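Local coordinates for haloalkane dehalogenase (PDB 4MJ3), which catalyses the hydrolysis of carbon-halogen bonds in haloalkanes, giving an alcohol and a halide ion, at residues R5-R10 with P199-S204; R35-D40 with F84-K89; L51-P56 with A78-G83; W58-R63 with A190-A195. All coordinates share one frame; numbering follows the deposited sequence.

Contact 1. Residues R5-R10 with P199-S204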
loop_
_atom_site.group_PDB
_atom_site.type_symbol
_atom_site.label_atom_id
_atom_site.label_comp_id
_atom_site.label_asym_id
_atom_site.label_seq_id
_atom_site.Cartn_x
_atom_site.Cartn_y
_atom_site.Cartn_z
ATOM N N ARG A 5 16.439 -1.858 -12.874
ATOM C CA ARG A 5 15.103 -1.849 -13.484
ATOM C C ARG A 5 14.770 -3.261 -13.968
ATOM O O ARG A 5 15.547 -3.881 -14.695
ATOM C CB ARG A 5 15.050 -0.897 -14.669
ATOM C CG ARG A 5 13.690 -0.831 -15.361
ATOM C CD ARG A 5 13.615 0.312 -16.360
ATOM N NE ARG A 5 13.714 1.611 -15.696
ATOM C CZ ARG A 5 13.794 2.788 -16.323
ATOM N NH1 ARG A 5 13.729 2.868 -17.657
ATOM N NH2 ARG A 5 13.874 3.897 -15.603
ATOM N N THR A 6 13.609 -3.764 -13.558
ATOM C CA THR A 6 13.203 -5.130 -13.886
ATOM C C THR A 6 12.912 -5.183 -15.375
ATOM O O THR A 6 12.204 -4.312 -15.879
ATOM C CB THR A 6 11.935 -5.553 -13.096
ATOM O OG1 THR A 6 12.193 -5.422 -11.692
ATOM C CG2 THR A 6 11.582 -6.983 -13.395
ATOM N N PRO A 7 13.496 -6.142 -16.088
ATOM C CA PRO A 7 13.195 -6.200 -17.535
ATOM C C PRO A 7 11.706 -6.342 -17.851
ATOM O O PRO A 7 10.999 -7.078 -17.170
ATOM C CB PRO A 7 13.951 -7.441 -18.003
ATOM C CG PRO A 7 15.028 -7.632 -16.997
ATOM C CD PRO A 7 14.491 -7.136 -15.691
ATOM N N ASP A 8 11.238 -5.663 -18.895
ATOM C CA ASP A 8 9.825 -5.699 -19.283
ATOM C C ASP A 8 9.328 -7.088 -19.637
ATOM O O ASP A 8 8.151 -7.374 -19.446
ATOM C CB ASP A 8 9.539 -4.733 -20.448
ATOM C CG ASP A 8 9.230 -3.337 -19.962
ATOM O OD1 ASP A 8 8.839 -3.203 -18.796
ATOM O OD2 ASP A 8 9.353 -2.379 -20.729
ATOM N N GLU A 9 10.218 -7.950 -20.114
ATOM C CA GLU A 9 9.846 -9.335 -20.429
ATOM C C GLU A 9 9.268 -10.085 -19.210
ATOM O O GLU A 9 8.492 -11.022 -19.363
ATOM C CB GLU A 9 11.033 -10.088 -21.010
ATOM C CG GLU A 9 11.445 -9.556 -22.410
ATOM C CD GLU A 9 12.415 -8.372 -22.375
ATOM O OE1 GLU A 9 12.612 -7.776 -21.297
ATOM O OE2 GLU A 9 12.974 -8.019 -23.437
ATOM N N ARG A 10 9.593 -9.642 -18.003
ATOM C CA ARG A 10 9.051 -10.298 -16.803
ATOM C C ARG A 10 7.552 -10.110 -16.670
ATOM O O ARG A 10 6.893 -10.878 -15.954
ATOM C CB ARG A 10 9.747 -9.777 -15.532
ATOM C CG ARG A 10 11.232 -10.100 -15.453
ATOM C CD ARG A 10 11.496 -11.550 -15.068
ATOM N NE ARG A 10 11.110 -11.829 -13.682
ATOM C CZ ARG A 10 11.326 -12.988 -13.064
ATOM N NH1 ARG A 10 11.895 -14.005 -13.718
ATOM N NH2 ARG A 10 10.954 -13.151 -11.802
ATOM N N PRO A 199 8.487 -9.037 -10.497
ATOM C CA PRO A 199 9.414 -7.926 -10.257
ATOM C C PRO A 199 10.837 -8.305 -9.852
ATOM O O PRO A 199 11.731 -7.453 -9.915
ATOM C CB PRO A 199 8.745 -7.168 -9.099
ATOM C CG PRO A 199 7.300 -7.516 -9.214
ATOM C CD PRO A 199 7.322 -8.972 -9.586
ATOM N N PHE A 200 11.043 -9.538 -9.405
ATOM C CA PHE A 200 12.275 -9.921 -8.699
ATOM C C PHE A 200 12.995 -11.127 -9.368
ATOM O O PHE A 200 12.944 -12.248 -8.862
ATOM C CB PHE A 200 11.929 -10.286 -7.249
ATOM C CG PHE A 200 11.196 -9.205 -6.500
ATOM C CD1 PHE A 200 11.735 -7.924 -6.372
ATOM C CD2 PHE A 200 9.955 -9.463 -5.942
ATOM C CE1 PHE A 200 11.050 -6.928 -5.718
ATOM C CE2 PHE A 200 9.270 -8.469 -5.258
ATOM C CZ PHE A 200 9.827 -7.205 -5.126
ATOM N N PRO A 201 13.641 -10.904 -10.524
ATOM C CA PRO A 201 14.343 -12.009 -11.199
ATOM C C PRO A 201 15.363 -12.705 -10.309
ATOM O O PRO A 201 15.595 -13.903 -10.464
ATOM C CB PRO A 201 15.048 -11.326 -12.381
ATOM C CG PRO A 201 14.299 -10.065 -12.616
ATOM C CD PRO A 201 13.617 -9.680 -11.335
ATOM N N ASP A 202 15.959 -11.972 -9.381
ATOM C CA ASP A 202 16.835 -12.556 -8.392
ATOM C C ASP A 202 16.958 -11.632 -7.187
ATOM O O ASP A 202 16.333 -10.578 -7.149
ATOM C CB ASP A 202 18.215 -12.888 -9.013
ATOM C CG ASP A 202 18.937 -11.667 -9.523
ATOM O OD1 ASP A 202 18.949 -10.638 -8.841
ATOM O OD2 ASP A 202 19.524 -11.736 -10.618
ATOM N N ALA A 203 17.779 -12.024 -6.222
ATOM C CA ALA A 203 17.881 -11.313 -4.952
ATOM C C ALA A 203 18.389 -9.887 -5.082
ATOM O O ALA A 203 18.095 -9.063 -4.226
ATOM C CB ALA A 203 18.753 -12.094 -3.977
ATOM N N SER A 204 19.106 -9.575 -6.169
ATOM C CA SER A 204 19.666 -8.226 -6.339
ATOM C C SER A 204 18.571 -7.169 -6.492
ATOM O O SER A 204 18.814 -5.990 -6.208
ATOM C CB SER A 204 20.616 -8.161 -7.533
ATOM O OG SER A 204 19.912 -8.295 -8.740
#

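Contact 2. Residues R35-D40 with F84-K89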
loop_
_atom_site.group_PDB
_atom_site.type_symbol
_atom_site.label_atom_id
_atom_site.label_comp_id
_atom_site.label_asym_id
_atom_site.label_seq_id
_atom_site.Cartn_x
_atom_site.Cartn_y
_atom_site.Cartn_z
ATOM N N ARG A 35 12.319 5.964 -11.837
ATOM C CA ARG A 35 11.041 5.814 -12.491
ATOM C C ARG A 35 10.104 5.005 -11.610
ATOM O O ARG A 35 10.509 3.980 -11.050
ATOM C CB ARG A 35 11.202 5.135 -13.853
ATOM C CG ARG A 35 9.978 5.230 -14.736
ATOM C CD ARG A 35 10.184 4.602 -16.109
ATOM N NE ARG A 35 10.278 3.155 -16.022
ATOM C CZ ARG A 35 10.200 2.314 -17.045
ATOM N NH1 ARG A 35 10.018 2.764 -18.275
ATOM N NH2 ARG A 35 10.261 1.006 -16.831
HETATM N N MSE A 36 8.848 5.459 -11.519
HETATM C CA MSE A 36 7.811 4.747 -10.764
HETATM C C MSE A 36 6.695 4.418 -11.713
HETATM O O MSE A 36 6.304 5.234 -12.556
HETATM C CB MSE A 36 7.300 5.577 -9.599
HETATM C CG MSE A 36 8.382 5.753 -8.527
HETATM SE SE MSE A 36 7.849 6.944 -7.058
HETATM C CE MSE A 36 6.552 5.744 -6.195
ATOM N N HIS A 37 6.185 3.205 -11.575
ATOM C CA HIS A 37 5.099 2.717 -12.389
ATOM C C HIS A 37 3.758 2.981 -11.708
ATOM O O HIS A 37 3.638 2.858 -10.488
ATOM C CB HIS A 37 5.261 1.227 -12.603
ATOM C CG HIS A 37 4.056 0.552 -13.193
ATOM N ND1 HIS A 37 3.262 -0.308 -12.469
ATOM C CD2 HIS A 37 3.528 0.584 -14.444
ATOM C CE1 HIS A 37 2.291 -0.770 -13.236
ATOM N NE2 HIS A 37 2.416 -0.228 -14.438
ATOM N N TYR A 38 2.758 3.333 -12.496
ATOM C CA TYR A 38 1.380 3.431 -12.001
ATOM C C TYR A 38 0.373 3.037 -13.075
ATOM O O TYR A 38 0.710 2.987 -14.267
ATOM C CB TYR A 38 1.092 4.840 -11.467
ATOM C CG TYR A 38 0.943 5.933 -12.515
ATOM C CD1 TYR A 38 2.065 6.515 -13.122
ATOM C CD2 TYR A 38 -0.313 6.390 -12.904
ATOM C CE1 TYR A 38 1.923 7.511 -14.079
ATOM C CE2 TYR A 38 -0.455 7.384 -13.857
ATOM C CZ TYR A 38 0.656 7.944 -14.443
ATOM O OH TYR A 38 0.480 8.949 -15.360
ATOM N N LEU A 39 -0.841 2.745 -12.618
ATOM C CA LEU A 39 -2.004 2.494 -13.462
ATOM C C LEU A 39 -2.967 3.646 -13.293
ATOM O O LEU A 39 -3.107 4.179 -12.183
ATOM C CB LEU A 39 -2.731 1.239 -12.993
ATOM C CG LEU A 39 -1.922 -0.037 -12.852
ATOM C CD1 LEU A 39 -2.837 -1.153 -12.395
ATOM C CD2 LEU A 39 -1.235 -0.371 -14.169
ATOM N N ASP A 40 -3.672 4.001 -14.365
ATOM C CA ASP A 40 -4.646 5.084 -14.339
ATOM C C ASP A 40 -5.799 4.634 -15.224
ATOM O O ASP A 40 -5.662 4.579 -16.452
ATOM C CB ASP A 40 -3.993 6.362 -14.874
ATOM C CG ASP A 40 -4.860 7.612 -14.697
ATOM O OD1 ASP A 40 -6.079 7.505 -14.417
ATOM O OD2 ASP A 40 -4.297 8.722 -14.867
ATOM N N PHE A 84 9.520 -2.054 -5.902
ATOM C CA PHE A 84 8.428 -3.030 -6.111
ATOM C C PHE A 84 7.804 -2.924 -7.488
ATOM O O PHE A 84 7.932 -1.899 -8.159
ATOM C CB PHE A 84 7.365 -2.824 -5.007
ATOM C CG PHE A 84 7.916 -3.063 -3.635
ATOM C CD1 PHE A 84 8.578 -2.049 -2.965
ATOM C CD2 PHE A 84 7.884 -4.340 -3.066
ATOM C CE1 PHE A 84 9.195 -2.288 -1.751
ATOM C CE2 PHE A 84 8.498 -4.576 -1.840
ATOM C CZ PHE A 84 9.130 -3.541 -1.186
ATOM N N GLY A 85 7.150 -3.991 -7.912
ATOM C CA GLY A 85 6.352 -3.950 -9.113
ATOM C C GLY A 85 7.193 -3.589 -10.315
ATOM O O GLY A 85 8.255 -4.174 -10.523
ATOM N N ARG A 86 6.693 -2.643 -11.109
ATOM C CA ARG A 86 7.383 -2.150 -12.276
ATOM C C ARG A 86 8.139 -0.829 -12.016
ATOM O O ARG A 86 8.648 -0.220 -12.952
ATOM C CB ARG A 86 6.386 -2.019 -13.422
ATOM C CG ARG A 86 5.691 -3.325 -13.749
ATOM C CD ARG A 86 4.771 -3.210 -14.959
ATOM N NE ARG A 86 5.553 -3.201 -16.190
ATOM C CZ ARG A 86 5.112 -3.531 -17.395
ATOM N NH1 ARG A 86 3.847 -3.878 -17.584
ATOM N NH2 ARG A 86 5.955 -3.492 -18.425
ATOM N N SER A 87 8.249 -0.424 -10.749
ATOM C CA SER A 87 9.056 0.731 -10.386
ATOM C C SER A 87 10.540 0.363 -10.290
ATOM O O SER A 87 10.901 -0.813 -10.158
ATOM C CB SER A 87 8.575 1.368 -9.085
ATOM O OG SER A 87 7.270 1.950 -9.230
ATOM N N ASP A 88 11.390 1.367 -10.424
ATOM C CA ASP A 88 12.828 1.163 -10.263
ATOM C C ASP A 88 13.186 0.732 -8.840
ATOM O O ASP A 88 12.428 0.951 -7.895
ATOM C CB ASP A 88 13.597 2.435 -10.630
ATOM C CG ASP A 88 13.659 2.675 -12.132
ATOM O OD1 ASP A 88 13.274 1.774 -12.905
ATOM O OD2 ASP A 88 14.115 3.777 -12.533
ATOM N N LYS A 89 14.363 0.111 -8.707
ATOM C CA LYS A 89 14.709 -0.641 -7.510
ATOM C C LYS A 89 16.163 -0.363 -7.089
ATOM O O LYS A 89 17.107 -1.004 -7.560
ATOM C CB LYS A 89 14.487 -2.146 -7.732
ATOM C CG LYS A 89 13.064 -2.493 -8.166
ATOM C CD LYS A 89 12.839 -3.981 -8.327
ATOM C CE LYS A 89 11.379 -4.282 -8.592
ATOM N NZ LYS A 89 10.881 -3.653 -9.839
HETATM O O HOH W 1 10.712 1.406 -13.847
#

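Contact 3. Residues L51-P56 with A78-G83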
loop_
_atom_site.group_PDB
_atom_site.type_symbol
_atom_site.label_atom_id
_atom_site.label_comp_id
_atom_site.label_asym_id
_atom_site.label_seq_id
_atom_site.Cartn_x
_atom_site.Cartn_y
_atom_site.Cartn_z
ATOM N N LEU A 51 -4.988 3.710 -4.919
ATOM C CA LEU A 51 -4.842 2.375 -4.369
ATOM C C LEU A 51 -3.380 2.087 -4.082
ATOM O O LEU A 51 -2.580 1.971 -5.007
ATOM C CB LEU A 51 -5.362 1.342 -5.375
ATOM C CG LEU A 51 -6.794 1.558 -5.879
ATOM C CD1 LEU A 51 -7.074 0.709 -7.109
ATOM C CD2 LEU A 51 -7.799 1.266 -4.788
ATOM N N LEU A 52 -3.028 2.000 -2.803
ATOM C CA LEU A 52 -1.638 1.792 -2.418
ATOM C C LEU A 52 -1.412 0.419 -1.814
ATOM O O LEU A 52 -2.120 0.007 -0.889
ATOM C CB LEU A 52 -1.170 2.885 -1.445
ATOM C CG LEU A 52 -1.244 4.329 -1.963
ATOM C CD1 LEU A 52 -0.572 5.276 -0.964
ATOM C CD2 LEU A 52 -0.631 4.485 -3.347
ATOM N N HIS A 53 -0.441 -0.287 -2.379
ATOM C CA HIS A 53 -0.054 -1.614 -1.945
ATOM C C HIS A 53 1.111 -1.488 -0.984
ATOM O O HIS A 53 1.725 -0.427 -0.848
ATOM C CB HIS A 53 0.388 -2.432 -3.150
ATOM C CG HIS A 53 1.762 -2.085 -3.623
ATOM N ND1 HIS A 53 2.892 -2.649 -3.086
ATOM C CD2 HIS A 53 2.194 -1.155 -4.507
ATOM C CE1 HIS A 53 3.959 -2.120 -3.647
ATOM N NE2 HIS A 53 3.564 -1.217 -4.517
ATOM N N GLY A 54 1.417 -2.596 -0.315
ATOM C CA GLY A 54 2.546 -2.652 0.583
ATOM C C GLY A 54 3.504 -3.784 0.273
ATOM O O GLY A 54 3.753 -4.133 -0.878
ATOM N N GLU A 55 4.040 -4.345 1.343
ATOM C CA GLU A 55 5.070 -5.363 1.288
ATOM C C GLU A 55 4.467 -6.759 1.093
ATOM O O GLU A 55 3.456 -7.091 1.717
ATOM C CB GLU A 55 5.809 -5.297 2.650
ATOM C CG GLU A 55 6.689 -6.484 3.000
ATOM C CD GLU A 55 8.034 -6.519 2.291
ATOM O OE1 GLU A 55 8.216 -5.775 1.321
ATOM O OE2 GLU A 55 8.917 -7.289 2.757
ATOM N N PRO A 56 5.094 -7.620 0.265
ATOM C CA PRO A 56 6.062 -7.407 -0.806
ATOM C C PRO A 56 5.271 -7.505 -2.114
ATOM O O PRO A 56 5.587 -8.304 -2.988
ATOM C CB PRO A 56 6.970 -8.617 -0.685
ATOM C CG PRO A 56 6.059 -9.709 -0.206
ATOM C CD PRO A 56 4.831 -9.066 0.430
ATOM N N ALA A 78 -3.313 3.391 -9.228
ATOM C CA ALA A 78 -2.541 2.512 -8.346
ATOM C C ALA A 78 -1.064 2.739 -8.639
ATOM O O ALA A 78 -0.657 2.746 -9.805
ATOM C CB ALA A 78 -2.902 1.051 -8.587
ATOM N N ILE A 79 -0.258 2.932 -7.597
ATOM C CA ILE A 79 1.142 3.295 -7.807
ATOM C C ILE A 79 2.038 2.241 -7.158
ATOM O O ILE A 79 1.815 1.883 -6.022
ATOM C CB ILE A 79 1.433 4.680 -7.174
ATOM C CG1 ILE A 79 0.531 5.755 -7.785
ATOM C CG2 ILE A 79 2.909 5.045 -7.330
ATOM C CD1 ILE A 79 0.659 7.117 -7.145
ATOM N N ASP A 80 3.066 1.795 -7.875
ATOM C CA ASP A 80 4.043 0.870 -7.327
ATOM C C ASP A 80 5.131 1.603 -6.524
ATOM O O ASP A 80 5.800 2.501 -7.022
ATOM C CB ASP A 80 4.742 0.065 -8.425
ATOM C CG ASP A 80 3.836 -0.943 -9.121
ATOM O OD1 ASP A 80 2.719 -1.274 -8.620
ATOM O OD2 ASP A 80 4.246 -1.399 -10.217
ATOM N N LEU A 81 5.316 1.185 -5.290
ATOM C CA LEU A 81 6.386 1.720 -4.442
ATOM C C LEU A 81 7.748 1.476 -5.085
ATOM O O LEU A 81 7.957 0.474 -5.739
ATOM C CB LEU A 81 6.341 1.053 -3.073
ATOM C CG LEU A 81 5.108 1.306 -2.196
ATOM C CD1 LEU A 81 5.052 0.328 -1.036
ATOM C CD2 LEU A 81 5.109 2.726 -1.694
ATOM N N VAL A 82 8.681 2.384 -4.819
ATOM C CA VAL A 82 10.073 2.197 -5.212
ATOM C C VAL A 82 10.522 0.892 -4.566
ATOM O O VAL A 82 10.294 0.664 -3.385
ATOM C CB VAL A 82 10.936 3.395 -4.761
ATOM C CG1 VAL A 82 12.412 3.122 -4.973
ATOM C CG2 VAL A 82 10.529 4.661 -5.527
ATOM N N GLY A 83 11.206 0.052 -5.345
ATOM C CA GLY A 83 11.610 -1.267 -4.877
ATOM C C GLY A 83 10.664 -2.389 -5.290
ATOM O O GLY A 83 10.992 -3.562 -5.063
HETATM O O HOH W 2 -0.864 -0.131 -5.653
HETATM O O HOH W 3 1.581 1.705 -3.107
#

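Contact 4. Residues W58-R63 with A190-A195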
loop_
_atom_site.group_PDB
_atom_site.type_symbol
_atom_site.label_atom_id
_atom_site.label_comp_id
_atom_site.label_asym_id
_atom_site.label_seq_id
_atom_site.Cartn_x
_atom_site.Cartn_y
_atom_site.Cartn_z
ATOM N N TRP A 58 2.589 -5.530 -5.269
ATOM C CA TRP A 58 2.594 -4.373 -6.153
ATOM C C TRP A 58 1.175 -4.146 -6.637
ATOM O O TRP A 58 0.246 -4.771 -6.100
ATOM C CB TRP A 58 3.604 -4.521 -7.296
ATOM C CG TRP A 58 3.461 -5.665 -8.264
ATOM C CD1 TRP A 58 3.705 -6.989 -8.021
ATOM C CD2 TRP A 58 3.150 -5.572 -9.672
ATOM N NE1 TRP A 58 3.524 -7.723 -9.193
ATOM C CE2 TRP A 58 3.182 -6.872 -10.200
ATOM C CE3 TRP A 58 2.861 -4.502 -10.538
ATOM C CZ2 TRP A 58 2.945 -7.134 -11.552
ATOM C CZ3 TRP A 58 2.594 -4.767 -11.872
ATOM C CH2 TRP A 58 2.666 -6.059 -12.367
ATOM N N SER A 59 0.988 -3.254 -7.614
ATOM C CA SER A 59 -0.366 -2.866 -8.052
ATOM C C SER A 59 -1.208 -4.015 -8.617
ATOM O O SER A 59 -2.434 -3.938 -8.642
ATOM C CB SER A 59 -0.287 -1.717 -9.045
ATOM O OG SER A 59 0.187 -0.548 -8.374
ATOM N N TYR A 60 -0.549 -5.113 -8.984
ATOM C CA TYR A 60 -1.208 -6.364 -9.336
ATOM C C TYR A 60 -2.223 -6.808 -8.285
ATOM O O TYR A 60 -3.263 -7.383 -8.625
ATOM C CB TYR A 60 -0.191 -7.471 -9.583
ATOM C CG TYR A 60 -0.746 -8.679 -10.264
ATOM C CD1 TYR A 60 -0.999 -8.646 -11.624
ATOM C CD2 TYR A 60 -1.031 -9.856 -9.566
ATOM C CE1 TYR A 60 -1.495 -9.752 -12.288
ATOM C CE2 TYR A 60 -1.527 -10.967 -10.224
ATOM C CZ TYR A 60 -1.777 -10.906 -11.581
ATOM O OH TYR A 60 -2.275 -11.986 -12.270
ATOM N N LEU A 61 -1.918 -6.533 -7.018
ATOM C CA LEU A 61 -2.815 -6.828 -5.891
ATOM C C LEU A 61 -4.210 -6.212 -6.012
ATOM O O LEU A 61 -5.170 -6.749 -5.467
ATOM C CB LEU A 61 -2.144 -6.354 -4.591
ATOM C CG LEU A 61 -2.876 -6.553 -3.264
ATOM C CD1 LEU A 61 -3.184 -8.028 -3.037
ATOM C CD2 LEU A 61 -2.008 -5.991 -2.145
ATOM N N TYR A 62 -4.314 -5.085 -6.733
ATOM C CA TYR A 62 -5.562 -4.347 -6.877
ATOM C C TYR A 62 -6.348 -4.740 -8.137
ATOM O O TYR A 62 -7.385 -4.129 -8.434
ATOM C CB TYR A 62 -5.296 -2.844 -6.836
ATOM C CG TYR A 62 -5.053 -2.389 -5.434
ATOM C CD1 TYR A 62 -6.080 -2.359 -4.519
ATOM C CD2 TYR A 62 -3.770 -2.046 -5.002
ATOM C CE1 TYR A 62 -5.866 -1.971 -3.213
ATOM C CE2 TYR A 62 -3.550 -1.635 -3.704
ATOM C CZ TYR A 62 -4.600 -1.628 -2.800
ATOM O OH TYR A 62 -4.422 -1.229 -1.475
ATOM N N ARG A 63 -5.905 -5.783 -8.838
ATOM C CA ARG A 63 -6.521 -6.117 -10.128
ATOM C C ARG A 63 -8.000 -6.487 -10.067
ATOM O O ARG A 63 -8.722 -6.259 -11.040
ATOM C CB ARG A 63 -5.743 -7.225 -10.849
ATOM C CG ARG A 63 -5.923 -8.623 -10.265
ATOM C CD ARG A 63 -4.785 -9.535 -10.705
ATOM N NE ARG A 63 -4.897 -10.868 -10.122
ATOM C CZ ARG A 63 -4.588 -11.185 -8.874
ATOM N NH1 ARG A 63 -4.153 -10.252 -8.018
ATOM N NH2 ARG A 63 -4.732 -12.434 -8.460
ATOM N N ALA A 190 -0.652 -20.830 -9.425
ATOM C CA ALA A 190 0.731 -20.752 -9.821
ATOM C C ALA A 190 1.019 -19.465 -10.636
ATOM O O ALA A 190 2.045 -18.825 -10.449
ATOM C CB ALA A 190 1.124 -21.977 -10.615
ATOM N N GLU A 191 0.105 -19.096 -11.537
ATOM C CA GLU A 191 0.274 -17.876 -12.330
ATOM C C GLU A 191 0.240 -16.588 -11.487
ATOM O O GLU A 191 0.955 -15.625 -11.791
ATOM C CB GLU A 191 -0.772 -17.809 -13.473
ATOM N N THR A 192 -0.581 -16.572 -10.431
ATOM C CA THR A 192 -0.658 -15.425 -9.527
ATOM C C THR A 192 0.640 -15.296 -8.734
ATOM O O THR A 192 1.204 -14.211 -8.609
ATOM C CB THR A 192 -1.886 -15.524 -8.596
ATOM O OG1 THR A 192 -3.078 -15.413 -9.388
ATOM C CG2 THR A 192 -1.890 -14.420 -7.561
ATOM N N ILE A 193 1.125 -16.423 -8.210
ATOM C CA ILE A 193 2.408 -16.453 -7.510
ATOM C C ILE A 193 3.502 -15.898 -8.419
ATOM O O ILE A 193 4.317 -15.066 -7.994
ATOM C CB ILE A 193 2.743 -17.876 -7.004
ATOM C CG1 ILE A 193 1.704 -18.227 -5.908
ATOM C CG2 ILE A 193 4.202 -17.975 -6.533
ATOM C CD1 ILE A 193 1.825 -19.579 -5.233
ATOM N N ALA A 194 3.500 -16.330 -9.667
ATOM C CA ALA A 194 4.488 -15.877 -10.653
ATOM C C ALA A 194 4.396 -14.372 -10.904
ATOM O O ALA A 194 5.407 -13.714 -11.145
ATOM C CB ALA A 194 4.318 -16.634 -11.954
ATOM N N ALA A 195 3.177 -13.833 -10.864
ATOM C CA ALA A 195 2.977 -12.385 -11.074
ATOM C C ALA A 195 3.608 -11.584 -9.954
ATOM O O ALA A 195 4.122 -10.486 -10.177
ATOM C CB ALA A 195 1.499 -12.059 -11.213
HETATM O O HOH W 4 -3.150 -14.521 -11.763
#

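Contact 1. Residues R5-R10 with P199-S204
Thr6 and Pro199 bring the two loops closest, their CA atoms 5.9 Å apart, with no backbone-to-backbone hydrogen bond across the contact. The one direct bond comes from a side chain: Thr6 OG1 donates to Pro199 O at 2.7 Å, tilted 26° from the carbonyl plane. With OG1 anti to the carbonyl carbon (chi1 -57°), the hydroxyl points at that oxygen while the methyl CG2 lies 4.0 Å from Pro201 CD. Lys89 is a second partner of the same hydroxyl, which therefore ties three chain regions together. Segment 199-204 belongs to the helical region between strand 140-145 and strand 242-244, the place of the cap domain in haloalkane dehalogenases, so the contact probably joins the N-terminal arm to the cap. Arg10 reaches over Pro201 with a chain bent at chi2 and chi3. This folding lays one face of the guanidinium on the proline, with Pro201 CA 3.6 Å above the plane and over its centre, and Pro201 CG 3.8 Å from Arg10 NE. Arg10 NE and NH2 bond to Ala198 O and Asp197 O, respectively, the residue after helix 190-197 and its last residue. Pro7 CD adds a looser apolar touch on Pro201 CG at 4.3 Å. Just beyond, Asp202 OD1 closes an Asx turn by accepting from Ser204 N at 2.9 Å.

Contact 2. Residues R35-D40 with F84-K89
Arg35 and Met36, a selenomethionine here, run beside Ser87 and Asp88, where strand 33-41 of the alpha/beta-hydrolase sheet meets the loop leaving strand 75-79. The loop opens with a type II' beta turn from Phe84 to Ser87, in which Gly85 supplies the positive phi. Its buried side is tightly knit. Asp88 N donates to Arg35 O at 2.8 Å, almost straight at 177°, and Arg35 N returns a bond to Asp88 OD2, meeting it from 59° above the carboxylate plane. Further along, His37 N donates to Ser87 OG at 2.9 Å; this hydroxyl also bonds Asp80 O, so it links the turn to strand 33-41 and to the loop just after strand 75-79. The His37 imidazole has Arg86 across one face: CB makes a CH-pi contact 3.8 Å from the ring centroid, and CD lies over the ring too. His37 ND1 is held by Asp80, while the Arg86 guanidinium continues to a salt bridge with Asp8. The more exposed side, at the Arg35 guanidinium, is looser and mediated by solvent. Arg35 NE and Asp88 OD1 stay 4.5 Å apart, beyond a salt bridge, and Asp88 pairs instead with Arg5. One water bridges the two, lying in the guanidinium plane at its edge: it accepts from Arg35 NE and donates to Arg86 O and Asp88 OD1, each at 2.8 Å.

Contact 3. Residues L51-P56 with A78-G83
Leu51 and Ala78 form a parallel beta bridge, their side chains on the same face of the sheet with CB atoms 4.1 Å apart, before the two chains part. Beyond this bridge the His53 side chain spans the widening gap. Its CG sits between the backbone N and the carbonyl carbon (chi1 77°), which swings the imidazole across to the other chain. There NE2 accepts from Leu81 N at 3.1 Å, the bond straight to 168° but tilted 22° from the ring plane. On the other side ND1 donates to Gly54 O at 2.8 Å, in the carbonyl plane on a lone pair. A donor at ND1 and an acceptor at NE2 suggest a neutral imidazole, its rotation fixed by both bonds. Leu81 slides past in the opposite sense, with CD1 3.7 Å from His53 CE1. Between the diverging backbones lie two waters; one donates to both His53 O and Ile79 O, the other donates to Leu51 O at 2.8 Å. His53-Gly54-Glu55-Pro56, with a cis peptide before the proline, is consistent with the HGXP motif of haloalkane dehalogenases and epoxide hydrolases, where it helps shape the oxyanion hole; Glu55 N bonds Asp123 OD1. The contact lies in the beta-alpha-beta unit 48-52, 66-71, 75-79, flanked by strands 33-41 and 117-121, with helix 98-112 packed on Ile79 and Leu81 and helix 124-135 on Leu81.

Contact 4. Residues W58-R63 with A190-A195
Trp58, Tyr60 and Arg63, in and around a short 3-10 segment, present their side chains to Thr192 and Ala195 on helix 190-197, part of the helical region that corresponds to the cap in haloalkane dehalogenases. The direct hydrogen bond across the contact is Trp58 NE1 to Ala195 O, 3.0 Å long. The oxygen lies in the indole plane, 9° out of it, whereas the N-H arrives from 40° above the carbonyl plane. Apolar packing centres on the Tyr60 ring. Its CG is anti to the backbone N (chi1 -166°), extending the ring toward the helix, where Ala195 CB makes a CH-pi contact 3.6 Å from the centroid. Arg63 CD covers the opposite face, 3.4 Å above the plane and toward the rim, so the phenol is sandwiched between a methyl and an arginine chain. The Arg63 guanidinium follows with a face on Tyr60 CE2. Among the polar ends, Arg63 NH1 donates back to Tyr60 O at 3.1 Å and also pairs with Glu284, while Arg63 NH2 merely passes Thr192 OG1 at 3.5 Å, without hydrogen-bond geometry. Tyr60 OH bonds Pro15 O and receives a hydrogen bond from a water at 2.7 Å; this water also lies close to Thr192 OG1, at a distance too short to be trusted. Thr192 itself bonds Ser189. Contact between residues 58-63 and the helix thus rests mainly on one indole bond and one methyl-on-ring fit, while the arginine's charge is met by Glu284, outside both segments.

Overall arrangement
Contact 3 is the core of the set, about 5 Å from the chain's centre, whereas contact 1, about 20 Å out, is partly exposed; contacts 2 and 4 are buried at intermediate depth. Contacts 2 and 3 share the sheet, since strands 33-41 and 75-79 are neighbours, and Asp80 joins them through His37 and Ser87 while reaching Ser59 of contact 4. Contacts 1 and 4 each join the probable cap region to other parts of the chain, one by the N-terminal arm, the other by the loop after strand 48-52. Chemistry follows place: arginine salt bridges link contacts 1 and 2 near the surface, while contact 3 relies on backbone, imidazole and enclosed waters.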